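Local structure of NIF3-related protein (Bacillus cereus, 2GX8) at residues K271-G282 with G301-V312. The protein is of unknown function but belongs to the NIF3 family, binds zinc at a conserved two-metal site and carries an additional domain thought to be regulatory. Residues are numbered along the deposited sequence; the frame is centred on the assembly and turned at random.
Sequences KIGYLQEEMTLG and GKLDDKVRKVAV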
ATOM      1  N   LYS C 271     -28.593  15.180 -11.275  1.00 55.41           N
ATOM      2  CA  LYS C 271     -29.479  16.328 -10.967  1.00 54.51           C
ATOM      3  C   LYS C 271     -30.608  15.936 -10.011  1.00 53.69           C
ATOM      4  O   LYS C 271     -31.038  14.795  -9.976  1.00 53.74           O
ATOM      5  CB  LYS C 271     -30.109  16.914 -12.249  1.00 53.91           C
ATOM      6  CG  LYS C 271     -29.096  17.556 -13.208  1.00 53.85           C
ATOM      7  CD  LYS C 271     -28.535  18.824 -12.612  1.00 58.26           C
ATOM      8  CE  LYS C 271     -27.375  19.369 -13.436  1.00 62.94           C
ATOM      9  NZ  LYS C 271     -26.938  20.733 -12.990  1.00 63.15           N
ATOM     10  N   ILE C 272     -31.067  16.872  -9.194  1.00 53.88           N
ATOM     11  CA  ILE C 272     -32.203  16.598  -8.346  1.00 53.47           C
ATOM     12  C   ILE C 272     -33.145  17.760  -8.552  1.00 55.00           C
ATOM     13  O   ILE C 272     -32.710  18.903  -8.511  1.00 56.32           O
ATOM     14  CB  ILE C 272     -31.835  16.296  -6.852  1.00 54.93           C
ATOM     15  CG1 ILE C 272     -33.083  15.789  -6.091  1.00 50.71           C
ATOM     16  CG2 ILE C 272     -31.140  17.474  -6.159  1.00 51.70           C
ATOM     17  CD1 ILE C 272     -32.808  15.306  -4.679  1.00 50.25           C
ATOM     18  N   GLY C 273     -34.413  17.454  -8.837  1.00 55.02           N
ATOM     19  CA  GLY C 273     -35.426  18.440  -9.136  1.00 53.94           C
ATOM     20  C   GLY C 273     -36.818  17.929  -8.793  1.00 55.08           C
ATOM     21  O   GLY C 273     -36.960  16.911  -8.108  1.00 55.44           O
ATOM     22  N   TYR C 274     -37.837  18.609  -9.316  1.00 53.27           N
ATOM     23  CA  TYR C 274     -39.242  18.297  -9.008  1.00 53.77           C
ATOM     24  C   TYR C 274     -40.125  18.019 -10.210  1.00 53.72           C
ATOM     25  O   TYR C 274     -40.090  18.754 -11.196  1.00 52.89           O
ATOM     26  CB  TYR C 274     -39.860  19.473  -8.235  1.00 53.13           C
ATOM     27  CG  TYR C 274     -39.217  19.719  -6.892  1.00 53.18           C
ATOM     28  CD1 TYR C 274     -38.166  20.636  -6.748  1.00 52.43           C
ATOM     29  CD2 TYR C 274     -39.648  19.015  -5.762  1.00 53.36           C
ATOM     30  CE1 TYR C 274     -37.567  20.846  -5.500  1.00 54.10           C
ATOM     31  CE2 TYR C 274     -39.067  19.218  -4.513  1.00 53.68           C
ATOM     32  CZ  TYR C 274     -38.029  20.122  -4.383  1.00 54.57           C
ATOM     33  OH  TYR C 274     -37.476  20.302  -3.120  1.00 56.19           O
ATOM     34  N   LEU C 275     -40.938  16.970 -10.126  1.00 55.17           N
ATOM     35  CA  LEU C 275     -41.902  16.707 -11.191  1.00 57.13           C
ATOM     36  C   LEU C 275     -42.916  17.856 -11.233  1.00 58.62           C
ATOM     37  O   LEU C 275     -43.036  18.623 -10.271  1.00 59.38           O
ATOM     38  CB  LEU C 275     -42.613  15.363 -10.994  1.00 56.20           C
ATOM     39  CG  LEU C 275     -41.831  14.054 -11.118  1.00 57.40           C
ATOM     40  CD1 LEU C 275     -42.688  12.870 -10.732  1.00 54.61           C
ATOM     41  CD2 LEU C 275     -41.246  13.846 -12.518  1.00 57.83           C
ATOM     42  N   GLN C 276     -43.627  17.987 -12.352  1.00 60.99           N
ATOM     43  CA  GLN C 276     -44.669  19.009 -12.509  1.00 61.52           C
ATOM     44  C   GLN C 276     -45.898  18.691 -11.622  1.00 62.17           C
ATOM     45  O   GLN C 276     -46.567  19.598 -11.094  1.00 62.36           O
ATOM     46  CB  GLN C 276     -45.062  19.123 -13.998  1.00 62.71           C
ATOM     47  CG  GLN C 276     -46.201  20.133 -14.360  1.00 62.71           C
ATOM     48  CD  GLN C 276     -45.780  21.607 -14.299  1.00 68.10           C
ATOM     49  OE1 GLN C 276     -44.635  21.945 -13.964  1.00 69.94           O
ATOM     50  NE2 GLN C 276     -46.712  22.491 -14.641  1.00 69.75           N
ATOM     51  N   GLU C 277     -46.203  17.400 -11.484  1.00 61.93           N
ATOM     52  CA  GLU C 277     -47.293  16.933 -10.624  1.00 61.32           C
ATOM     53  C   GLU C 277     -46.889  15.646  -9.910  1.00 60.62           C
ATOM     54  O   GLU C 277     -46.066  14.883 -10.426  1.00 58.95           O
ATOM     55  CB  GLU C 277     -48.602  16.736 -11.402  1.00 61.62           C
ATOM     56  CG  GLU C 277     -49.453  18.017 -11.565  1.00 62.81           C
ATOM     57  CD  GLU C 277     -50.838  17.759 -12.181  1.00 63.02           C
ATOM     58  OE1 GLU C 277     -51.028  16.698 -12.824  1.00 65.29           O
ATOM     59  OE2 GLU C 277     -51.732  18.628 -12.038  1.00 65.25           O
ATOM     60  N   GLU C 278     -47.467  15.432  -8.721  1.00 60.09           N
ATOM     61  CA  GLU C 278     -47.221  14.242  -7.894  1.00 59.13           C
ATOM     62  C   GLU C 278     -47.792  13.016  -8.604  1.00 58.10           C
ATOM     63  O   GLU C 278     -48.824  13.101  -9.273  1.00 58.76           O
ATOM     64  CB  GLU C 278     -47.876  14.400  -6.511  1.00 58.21           C
ATOM     65  CG  GLU C 278     -47.450  13.384  -5.430  1.00 57.78           C
ATOM     66  CD  GLU C 278     -48.335  13.433  -4.170  1.00 60.21           C
ATOM     67  OE1 GLU C 278     -49.571  13.207  -4.297  1.00 63.24           O
ATOM     68  OE2 GLU C 278     -47.805  13.671  -3.041  1.00 59.45           O
ATOM     69  N   MET C 279     -47.098  11.890  -8.455  1.00 56.70           N
ATOM     70  CA  MET C 279     -47.449  10.609  -9.036  1.00 56.69           C
ATOM     71  C   MET C 279     -47.036   9.531  -8.057  1.00 55.39           C
ATOM     72  O   MET C 279     -46.247   9.791  -7.127  1.00 55.82           O
ATOM     73  CB  MET C 279     -46.571  10.303 -10.251  1.00 57.24           C
ATOM     74  CG  MET C 279     -46.488  11.327 -11.332  1.00 58.00           C
ATOM     75  SD  MET C 279     -45.397  10.608 -12.542  1.00 59.27           S
ATOM     76  CE  MET C 279     -45.272  11.971 -13.704  1.00 59.45           C
ATOM     77  N   THR C 280     -47.508   8.306  -8.320  1.00 53.47           N
ATOM     78  CA  THR C 280     -47.074   7.160  -7.541  1.00 52.27           C
ATOM     79  C   THR C 280     -45.778   6.689  -8.189  1.00 53.00           C
ATOM     80  O   THR C 280     -45.435   7.145  -9.287  1.00 51.43           O
ATOM     81  CB  THR C 280     -48.112   6.004  -7.518  1.00 52.40           C
ATOM     82  OG1 THR C 280     -48.247   5.425  -8.821  1.00 49.05           O
ATOM     83  CG2 THR C 280     -49.497   6.496  -7.011  1.00 49.82           C
ATOM     84  N   LEU C 281     -45.061   5.785  -7.520  1.00 53.58           N
ATOM     85  CA  LEU C 281     -43.813   5.265  -8.044  1.00 55.70           C
ATOM     86  C   LEU C 281     -44.133   4.475  -9.310  1.00 56.96           C
ATOM     87  O   LEU C 281     -43.463   4.622 -10.311  1.00 58.19           O
ATOM     88  CB  LEU C 281     -43.146   4.385  -6.988  1.00 55.26           C
ATOM     89  CG  LEU C 281     -41.809   3.726  -7.275  1.00 55.06           C
ATOM     90  CD1 LEU C 281     -40.725   4.714  -7.706  1.00 52.73           C
ATOM     91  CD2 LEU C 281     -41.388   2.960  -6.032  1.00 57.07           C
ATOM     92  N   GLY C 282     -45.210   3.684  -9.267  1.00 58.60           N
ATOM     93  CA  GLY C 282     -45.663   2.882 -10.414  1.00 57.28           C
ATOM     94  C   GLY C 282     -45.863   3.672 -11.698  1.00 55.96           C
ATOM     95  O   GLY C 282     -45.432   3.225 -12.762  1.00 54.21           O
ATOM     96  N   GLY C 301     -39.164  -0.320  -4.245  1.00 52.96           N
ATOM     97  CA  GLY C 301     -40.096   0.425  -3.387  1.00 53.37           C
ATOM     98  C   GLY C 301     -41.528   0.005  -3.613  1.00 55.36           C
ATOM     99  O   GLY C 301     -41.809  -0.765  -4.521  1.00 55.82           O
ATOM    100  N   LYS C 302     -42.441   0.499  -2.792  1.00 56.14           N
ATOM    101  CA  LYS C 302     -43.845   0.202  -2.977  1.00 59.27           C
ATOM    102  C   LYS C 302     -44.414   1.070  -4.101  1.00 60.55           C
ATOM    103  O   LYS C 302     -44.459   2.284  -3.978  1.00 62.97           O
ATOM    104  CB  LYS C 302     -44.584   0.453  -1.661  1.00 59.12           C
ATOM    105  CG  LYS C 302     -44.049  -0.443  -0.556  1.00 62.99           C
ATOM    106  CD  LYS C 302     -44.309   0.103   0.843  1.00 71.17           C
ATOM    107  CE  LYS C 302     -43.522  -0.743   1.852  1.00 73.49           C
ATOM    108  NZ  LYS C 302     -43.236  -0.023   3.116  1.00 73.61           N
ATOM    109  N   LEU C 303     -44.885   0.450  -5.176  1.00 61.54           N
ATOM    110  CA  LEU C 303     -45.406   1.172  -6.358  1.00 62.10           C
ATOM    111  C   LEU C 303     -46.516   2.185  -6.116  1.00 61.85           C
ATOM    112  O   LEU C 303     -46.853   2.967  -7.006  1.00 61.62           O
ATOM    113  CB  LEU C 303     -45.882   0.181  -7.423  1.00 62.48           C
ATOM    114  CG  LEU C 303     -44.907  -0.948  -7.749  1.00 62.42           C
ATOM    115  CD1 LEU C 303     -45.459  -1.798  -8.892  1.00 63.06           C
ATOM    116  CD2 LEU C 303     -43.552  -0.409  -8.119  1.00 61.64           C
ATOM    117  N   ASP C 304     -47.090   2.176  -4.925  1.00 62.33           N
ATOM    118  CA  ASP C 304     -48.175   3.117  -4.628  1.00 63.23           C
ATOM    119  C   ASP C 304     -47.777   4.318  -3.761  1.00 62.82           C
ATOM    120  O   ASP C 304     -48.605   5.164  -3.438  1.00 60.70           O
ATOM    121  CB  ASP C 304     -49.469   2.419  -4.159  1.00 64.18           C
ATOM    122  CG  ASP C 304     -49.223   1.254  -3.208  1.00 66.97           C
ATOM    123  OD1 ASP C 304     -48.348   0.396  -3.499  1.00 68.35           O
ATOM    124  OD2 ASP C 304     -49.964   1.167  -2.190  1.00 70.06           O
ATOM    125  N   ASP C 305     -46.481   4.408  -3.454  1.00 63.29           N
ATOM    126  CA  ASP C 305     -45.938   5.519  -2.679  1.00 63.74           C
ATOM    127  C   ASP C 305     -45.929   6.763  -3.539  1.00 62.70           C
ATOM    128  O   ASP C 305     -45.769   6.684  -4.748  1.00 62.68           O
ATOM    129  CB  ASP C 305     -44.518   5.211  -2.169  1.00 64.69           C
ATOM    130  CG  ASP C 305     -44.516   4.288  -0.941  1.00 67.42           C
ATOM    131  OD1 ASP C 305     -45.613   3.967  -0.407  1.00 70.47           O
ATOM    132  OD2 ASP C 305     -43.414   3.900  -0.493  1.00 68.46           O
ATOM    133  N   LYS C 306     -46.122   7.908  -2.915  1.00 62.14           N
ATOM    134  CA  LYS C 306     -46.122   9.155  -3.651  1.00 61.59           C
ATOM    135  C   LYS C 306     -44.703   9.676  -3.944  1.00 61.27           C
ATOM    136  O   LYS C 306     -43.813   9.619  -3.085  1.00 61.13           O
ATOM    137  CB  LYS C 306     -46.930  10.186  -2.880  1.00 62.64           C
ATOM    138  CG  LYS C 306     -48.435   9.861  -2.766  1.00 62.75           C
ATOM    139  CD  LYS C 306     -49.035   9.780  -4.152  1.00 64.56           C
ATOM    140  CE  LYS C 306     -50.538   9.792  -4.141  1.00 70.00           C
ATOM    141  NZ  LYS C 306     -51.037   9.739  -5.545  1.00 71.82           N
ATOM    142  N   VAL C 307     -44.472  10.134  -5.171  1.00 59.74           N
ATOM    143  CA  VAL C 307     -43.186  10.722  -5.485  1.00 59.64           C
ATOM    144  C   VAL C 307     -43.359  12.099  -6.101  1.00 59.53           C
ATOM    145  O   VAL C 307     -44.191  12.300  -6.994  1.00 57.66           O
ATOM    146  CB  VAL C 307     -42.281   9.862  -6.390  1.00 59.36           C
ATOM    147  CG1 VAL C 307     -41.993   8.489  -5.756  1.00 61.24           C
ATOM    148  CG2 VAL C 307     -42.846   9.707  -7.789  1.00 59.39           C
ATOM    149  N   ARG C 308     -42.539  13.033  -5.615  1.00 59.60           N
ATOM    150  CA  ARG C 308     -42.562  14.412  -6.080  1.00 59.72           C
ATOM    151  C   ARG C 308     -41.154  14.884  -6.481  1.00 57.85           C
ATOM    152  O   ARG C 308     -40.970  15.386  -7.596  1.00 57.12           O
ATOM    153  CB  ARG C 308     -43.178  15.319  -5.015  1.00 60.00           C
ATOM    154  CG  ARG C 308     -43.067  16.812  -5.309  1.00 65.61           C
ATOM    155  CD  ARG C 308     -44.030  17.316  -6.387  1.00 74.11           C
ATOM    156  NE  ARG C 308     -44.136  18.779  -6.304  1.00 79.53           N
ATOM    157  CZ  ARG C 308     -44.745  19.547  -7.201  1.00 82.33           C
ATOM    158  NH1 ARG C 308     -45.303  19.000  -8.279  1.00 84.71           N
ATOM    159  NH2 ARG C 308     -44.781  20.864  -7.031  1.00 81.98           N
ATOM    160  N   LYS C 309     -40.166  14.765  -5.597  1.00 56.49           N
ATOM    161  CA  LYS C 309     -38.823  15.133  -6.057  1.00 55.33           C
ATOM    162  C   LYS C 309     -38.025  13.923  -6.453  1.00 54.79           C
ATOM    163  O   LYS C 309     -37.994  12.913  -5.754  1.00 54.76           O
ATOM    164  CB  LYS C 309     -38.055  16.091  -5.148  1.00 55.20           C
ATOM    165  CG  LYS C 309     -37.391  15.532  -3.945  1.00 55.57           C
ATOM    166  CD  LYS C 309     -36.759  16.658  -3.106  1.00 55.73           C
ATOM    167  CE  LYS C 309     -35.643  17.403  -3.819  1.00 54.91           C
ATOM    168  NZ  LYS C 309     -35.052  18.454  -2.919  1.00 48.97           N
ATOM    169  N   VAL C 310     -37.356  14.079  -7.593  1.00 54.49           N
ATOM    170  CA  VAL C 310     -36.637  13.034  -8.269  1.00 52.50           C
ATOM    171  C   VAL C 310     -35.153  13.346  -8.430  1.00 54.12           C
ATOM    172  O   VAL C 310     -34.777  14.454  -8.810  1.00 54.76           O
ATOM    173  CB  VAL C 310     -37.208  12.893  -9.702  1.00 51.10           C
ATOM    174  CG1 VAL C 310     -36.464  11.833 -10.511  1.00 50.83           C
ATOM    175  CG2 VAL C 310     -38.709  12.618  -9.673  1.00 48.95           C
ATOM    176  N   ALA C 311     -34.320  12.346  -8.156  1.00 53.24           N
ATOM    177  CA  ALA C 311     -32.878  12.442  -8.376  1.00 52.80           C
ATOM    178  C   ALA C 311     -32.556  11.583  -9.600  1.00 52.40           C
ATOM    179  O   ALA C 311     -33.124  10.519  -9.775  1.00 53.53           O
ATOM    180  CB  ALA C 311     -32.105  11.942  -7.138  1.00 49.85           C
ATOM    181  N   VAL C 312     -31.701  12.058 -10.485  1.00 53.44           N
ATOM    182  CA  VAL C 312     -31.264  11.205 -11.624  1.00 54.08           C
ATOM    183  C   VAL C 312     -29.768  11.265 -11.816  1.00 54.65           C
ATOM    184  O   VAL C 312     -29.176  12.305 -11.642  1.00 55.74           O
ATOM    185  CB  VAL C 312     -32.016  11.507 -12.963  1.00 54.35           C
ATOM    186  CG1 VAL C 312     -32.068  12.999 -13.254  1.00 53.31           C
ATOM    187  CG2 VAL C 312     -31.402  10.722 -14.123  1.00 50.11           C
TER
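K271 and G273 pair with V312 and V310 in an antiparallel strand pair that illustrates how two strands stay joined across a corner. Strand 271-275 runs at 153° to strand 306-312; the chain turns at Q276 and E277, and pairing resumes where V307 N donates to M279 O at 2.7 Å. Strands 331-335 (parallel, beside 306-312) and 150-168 (antiparallel, beside 271-275) flank the pair inside a mixed beta sheet. At the corner, R308 reaches over: its NH1 makes a weak bond to Q276 O (3.1 Å), which lies in the guanidinium plane, while L275 O sits over one face. L275 crosses V310, CG to CG2 3.7 Å, on the side covered by F284 of helix 281-292. The opposite face carries Y274 and K309, lying side by side. With CG between backbone N and carbonyl carbon (chi1 80°), K309 sends its methylenes along the ring, CB 3.3 Å from Y274 CE2, and NZ donates to Y274 OH as well as to K327 O. T280, the N-cap of helix 281-292, caps a backbone N with its side chain and bonds Q283 NE2 through OG1, and the turn K302-D305 meets the helix start: G282 N donates to L303 O at 2.9 Å.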